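Local atomic coordinates of 5-carboxyvanillate decarboxylase (Sphingomonas paucimobilis, PDB entry 4L6D), a protein that probably removes the 5-carboxyl group of 5-carboxyvanillate to give vanillate, as a manganese-binding decarboxylase of the amidohydrolase superfamily. Residues I34-R37 with D38-D42; Y241-G244 with N245-F249. One frame throughout, in Å; residues are numbered along the deposited sequence.

Both contacts are local: contact 1 lies in helix 33-40 and runs into the turn after it, and contact 2 lies within helix 236-249. Their centres are about 42 Å apart. Contact 1 is partly buried, and its Leu35 lines the vanillate pocket near the manganese. Contact 2 is also partly buried but lies farther out, about 29 Å from the centre of the chain, and meets the second subunit. Its Asn245 touches another vanillate, away from the annotated sites. The chemistry follows the place. Residues 34-42 combine backbone bonds, aliphatic contacts and one water bridge. Residues 241-249 add threonine hydroxyl, thioether and imidazole contacts, and hold a buffer molecule by backbone hydrogen bonds and the Tyr241 ring.

Contact 1 (I34-R37 with D38-D42); sequences ILVR and DVYGD
Asp38 meets Ile34 one turn earlier in the helix. Asp38 N donates to Ile34 O at 3.0 Å, and the two side chains lie alongside each other. Asp38 CG stands anti to its own carbonyl carbon (chi1 -79°), which turns the carboxylate back over Ile34 O. A water donates to both Asp38 OD1 and Ile34 O, so this carbonyl receives a backbone N-H and a water proton. Val39 repeats the step with Leu35. Val39 N reaches Leu35 O at 2.9 Å, while Val39 CG2 packs beside Leu35 CD1 at 3.9 Å. Tyr40 N donates to Val36 O at 2.7 Å. The Tyr40 ring brings its edge to Val36, with CD2 3.9 Å from Val36 CA. Val39 CG1 covers one ring face, 3.5 Å above its centre. At Gly41 the bond to Arg37 O is weak, with Gly41 N at 3.2 Å and an N-H...O angle of 131°. Gly41 CA also makes a CH...O contact with Arg37 O. With this backbone, a CB on Gly41 would point at that carbonyl oxygen and come too close to it.

Leu35 lines the vanillate pocket of this amidohydrolase-fold enzyme. Val39 and Tyr40 pack on helix 49-54, Tyr40 also touches Thr77 just beyond strand 71-76, and Asp42 forms a salt bridge to Arg25 after helix 14-23.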
loop_
_atom_site.group_PDB
_atom_site.type_symbol
_atom_site.label_atom_id
_atom_site.label_comp_id
_atom_site.label_asym_id
_atom_site.label_seq_id
_atom_site.Cartn_x
_atom_site.Cartn_y
_atom_site.Cartn_z
ATOM N N ILE A 34 -15.538 -11.436 -9.762
ATOM C CA ILE A 34 -16.443 -11.048 -8.686
ATOM C C ILE A 34 -17.250 -9.816 -9.113
ATOM O O ILE A 34 -18.479 -9.856 -9.130
ATOM C CB ILE A 34 -15.695 -10.811 -7.349
ATOM C CG1 ILE A 34 -15.063 -12.119 -6.860
ATOM C CG2 ILE A 34 -16.645 -10.253 -6.300
ATOM C CD1 ILE A 34 -14.189 -11.980 -5.608
ATOM N N LEU A 35 -16.557 -8.739 -9.474
ATOM C CA LEU A 35 -17.199 -7.553 -10.043
ATOM C C LEU A 35 -18.049 -7.905 -11.263
ATOM O O LEU A 35 -19.198 -7.470 -11.385
ATOM C CB LEU A 35 -16.134 -6.537 -10.471
ATOM C CG LEU A 35 -16.608 -5.391 -11.364
ATOM C CD1 LEU A 35 -17.442 -4.426 -10.552
ATOM C CD2 LEU A 35 -15.426 -4.690 -12.013
ATOM N N VAL A 36 -17.482 -8.690 -12.179
ATOM C CA VAL A 36 -18.154 -8.929 -13.453
ATOM C C VAL A 36 -19.482 -9.667 -13.247
ATOM O O VAL A 36 -20.494 -9.313 -13.848
ATOM C CB VAL A 36 -17.227 -9.628 -14.469
ATOM C CG1 VAL A 36 -18.003 -10.084 -15.691
ATOM C CG2 VAL A 36 -16.102 -8.673 -14.876
ATOM N N ARG A 37 -19.500 -10.654 -12.358
ATOM C CA ARG A 37 -20.759 -11.321 -12.034
ATOM C C ARG A 37 -21.731 -10.407 -11.284
ATOM O O ARG A 37 -22.942 -10.451 -11.547
ATOM C CB ARG A 37 -20.512 -12.615 -11.265
ATOM C CG ARG A 37 -19.875 -13.701 -12.116
ATOM C CD ARG A 37 -19.852 -15.018 -11.361
ATOM N NE ARG A 37 -18.687 -15.834 -11.698
ATOM C CZ ARG A 37 -17.596 -15.929 -10.942
ATOM N NH1 ARG A 37 -17.512 -15.265 -9.795
ATOM N NH2 ARG A 37 -16.590 -16.701 -11.328
ATOM N N ASP A 38 -21.218 -9.575 -10.373
ATOM C CA ASP A 38 -22.084 -8.694 -9.594
ATOM C C ASP A 38 -22.784 -7.664 -10.468
ATOM O O ASP A 38 -23.923 -7.290 -10.205
ATOM C CB ASP A 38 -21.298 -7.967 -8.498
ATOM C CG ASP A 38 -21.043 -8.836 -7.279
ATOM O OD1 ASP A 38 -21.598 -9.953 -7.200
ATOM O OD2 ASP A 38 -20.273 -8.389 -6.397
ATOM N N VAL A 39 -22.101 -7.205 -11.510
ATOM C CA VAL A 39 -22.639 -6.138 -12.346
ATOM C C VAL A 39 -23.209 -6.638 -13.680
ATOM O O VAL A 39 -24.292 -6.219 -14.085
ATOM C CB VAL A 39 -21.570 -5.047 -12.597
ATOM C CG1 VAL A 39 -22.031 -4.030 -13.660
ATOM C CG2 VAL A 39 -21.243 -4.336 -11.298
ATOM N N TYR A 40 -22.497 -7.551 -14.340
ATOM C CA TYR A 40 -22.850 -7.973 -15.701
ATOM C C TYR A 40 -23.400 -9.384 -15.773
ATOM O O TYR A 40 -23.748 -9.857 -16.858
ATOM C CB TYR A 40 -21.632 -7.865 -16.624
ATOM C CG TYR A 40 -20.971 -6.511 -16.602
ATOM C CD1 TYR A 40 -21.384 -5.502 -17.472
ATOM C CD2 TYR A 40 -19.945 -6.232 -15.706
ATOM C CE1 TYR A 40 -20.776 -4.249 -17.453
ATOM C CE2 TYR A 40 -19.333 -4.984 -15.675
ATOM C CZ TYR A 40 -19.752 -4.000 -16.549
ATOM O OH TYR A 40 -19.139 -2.772 -16.498
ATOM N N GLY A 41 -23.489 -10.050 -14.624
ATOM C CA GLY A 41 -23.937 -11.433 -14.579
ATOM C C GLY A 41 -25.434 -11.624 -14.750
ATOM O O GLY A 41 -26.207 -10.671 -14.640
ATOM N N ASP A 42 -25.845 -12.863 -15.007
ATOM C CA ASP A 42 -27.254 -13.165 -15.241
ATOM C C ASP A 42 -28.133 -12.888 -14.024
ATOM O O ASP A 42 -29.314 -12.587 -14.160
ATOM C CB ASP A 42 -27.425 -14.617 -15.686
ATOM C CG ASP A 42 -26.894 -14.859 -17.082
ATOM O OD1 ASP A 42 -26.830 -13.885 -17.859
ATOM O OD2 ASP A 42 -26.549 -16.015 -17.400
HETATM O O HOH W 1 -19.716 -12.111 -7.715
#

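Contact 2 (Y241-G244 with N245-F249); sequences YMHG and NATTF. With EPE (4-(2-hydroxyethyl)-1-piperazine ethanesulfonic acid), chain M.
Thr247 lays its methyl over one face of the His243 imidazole, a CH-pi contact with CG2 3.9 Å from the ring centroid. Beside it, Gly244 O accepts two bonds from Thr248, from opposite faces of the carbonyl plane. Thr248 N is 2.9 Å from Gly244 O, and Thr248 OG1 is 2.8 Å from it. With OG1 anti to its carbonyl carbon (chi1 -60°), the hydroxyl folds back onto the preceding turn. Met242 SD runs alongside Asn245, 3.5 Å from ND2. The bond from Thr247 N to His243 O sets the methyl one turn from the ring; Ala246 N to Met242 O continues the helix.

The buffer molecule EPE sits against the same turn. Its hydroxyl O8 donates to Tyr241 O at 2.7 Å and accepts from Asn245 N at 2.9 Å. EPE C3 lies 3.6 Å above one face of the Tyr241 ring, which also meets Trp237. An alanine here would probably leave the piperazine without the aromatic face it packs on, and Trp237 without its ring partner. Met242 packs on Ile195 of the second subunit. O8 stands between Tyr241 O and Asn245 N, 5.1 Å apart, and takes the place of the direct helical bond.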
loop_
_atom_site.group_PDB
_atom_site.type_symbol
_atom_site.label_atom_id
_atom_site.label_comp_id
_atom_site.label_asym_id
_atom_site.label_seq_id
_atom_site.Cartn_x
_atom_site.Cartn_y
_atom_site.Cartn_z
ATOM N N TYR A 241 14.890 5.732 -0.143
ATOM C CA TYR A 241 15.905 5.259 0.786
ATOM C C TYR A 241 16.396 3.858 0.433
ATOM O O TYR A 241 17.601 3.592 0.445
ATOM C CB TYR A 241 15.470 5.307 2.269
ATOM C CG TYR A 241 16.643 4.877 3.121
ATOM C CD1 TYR A 241 17.602 5.797 3.513
ATOM C CD2 TYR A 241 16.857 3.527 3.436
ATOM C CE1 TYR A 241 18.723 5.405 4.228
ATOM C CE2 TYR A 241 17.973 3.129 4.148
ATOM C CZ TYR A 241 18.902 4.073 4.544
ATOM O OH TYR A 241 20.022 3.693 5.244
ATOM N N MET A 242 15.457 2.964 0.133
ATOM C CA MET A 242 15.801 1.561 -0.062
ATOM C C MET A 242 16.271 1.235 -1.474
ATOM O O MET A 242 16.656 0.104 -1.749
ATOM C CB MET A 242 14.616 0.671 0.333
ATOM C CG MET A 242 14.398 0.601 1.851
ATOM S SD MET A 242 15.842 -0.134 2.618
ATOM C CE MET A 242 15.505 0.031 4.384
ATOM N N HIS A 243 16.264 2.220 -2.366
ATOM C CA HIS A 243 16.622 1.946 -3.752
ATOM C C HIS A 243 18.067 1.457 -3.910
ATOM O O HIS A 243 18.342 0.594 -4.749
ATOM C CB HIS A 243 16.372 3.172 -4.621
ATOM C CG HIS A 243 16.422 2.874 -6.084
ATOM N ND1 HIS A 243 17.176 3.611 -6.970
ATOM C CD2 HIS A 243 15.840 1.888 -6.809
ATOM C CE1 HIS A 243 17.031 3.111 -8.186
ATOM N NE2 HIS A 243 16.228 2.065 -8.116
ATOM N N GLY A 244 18.985 1.994 -3.106
ATOM C CA GLY A 244 20.356 1.515 -3.094
ATOM C C GLY A 244 20.454 0.019 -2.845
ATOM O O GLY A 244 21.167 -0.691 -3.556
ATOM N N ASN A 245 19.732 -0.473 -1.843
ATOM C CA ASN A 245 19.734 -1.908 -1.588
ATOM C C ASN A 245 19.160 -2.683 -2.766
ATOM O O ASN A 245 19.650 -3.757 -3.103
ATOM C CB ASN A 245 18.930 -2.254 -0.334
ATOM C CG ASN A 245 19.630 -1.844 0.943
ATOM O OD1 ASN A 245 20.848 -1.648 0.975
ATOM N ND2 ASN A 245 18.855 -1.715 2.014
ATOM N N ALA A 246 18.115 -2.144 -3.385
ATOM C CA ALA A 246 17.484 -2.820 -4.512
ATOM C C ALA A 246 18.448 -2.980 -5.695
ATOM O O ALA A 246 18.488 -4.037 -6.329
ATOM C CB ALA A 246 16.220 -2.083 -4.940
ATOM N N THR A 247 19.231 -1.943 -5.993
ATOM C CA THR A 247 20.157 -2.015 -7.122
ATOM C C THR A 247 21.437 -2.768 -6.765
ATOM O O THR A 247 22.068 -3.368 -7.635
ATOM C CB THR A 247 20.524 -0.613 -7.696
ATOM O OG1 THR A 247 21.153 0.190 -6.687
ATOM C CG2 THR A 247 19.279 0.102 -8.225
ATOM N N THR A 248 21.816 -2.741 -5.492
ATOM C CA THR A 248 23.044 -3.392 -5.047
ATOM C C THR A 248 22.850 -4.894 -4.865
ATOM O O THR A 248 23.663 -5.688 -5.344
ATOM C CB THR A 248 23.585 -2.762 -3.738
ATOM O OG1 THR A 248 23.858 -1.372 -3.959
ATOM C CG2 THR A 248 24.871 -3.452 -3.279
ATOM N N PHE A 249 21.777 -5.283 -4.179
ATOM C CA PHE A 249 21.560 -6.696 -3.846
ATOM C C PHE A 249 20.403 -7.364 -4.578
ATOM O O PHE A 249 20.323 -8.589 -4.606
ATOM C CB PHE A 249 21.320 -6.873 -2.335
ATOM C CG PHE A 249 22.384 -6.267 -1.479
ATOM C CD1 PHE A 249 23.688 -6.731 -1.541
ATOM C CD2 PHE A 249 22.084 -5.227 -0.612
ATOM C CE1 PHE A 249 24.684 -6.169 -0.754
ATOM C CE2 PHE A 249 23.072 -4.661 0.183
ATOM C CZ PHE A 249 24.372 -5.131 0.112
HETATM N N1 EPE M . 21.431 6.786 0.349
HETATM C C2 EPE M . 20.196 6.123 0.800
HETATM C C3 EPE M . 20.488 4.690 1.215
HETATM N N4 EPE M . 21.230 3.945 0.219
HETATM C C5 EPE M . 22.301 4.629 -0.488
HETATM C C6 EPE M . 21.993 6.088 -0.819
HETATM C C7 EPE M . 21.468 2.544 0.524
HETATM C C8 EPE M . 20.244 1.847 1.108
HETATM O O8 EPE M . 19.326 1.608 0.069
HETATM C C9 EPE M . 21.083 8.160 -0.050
#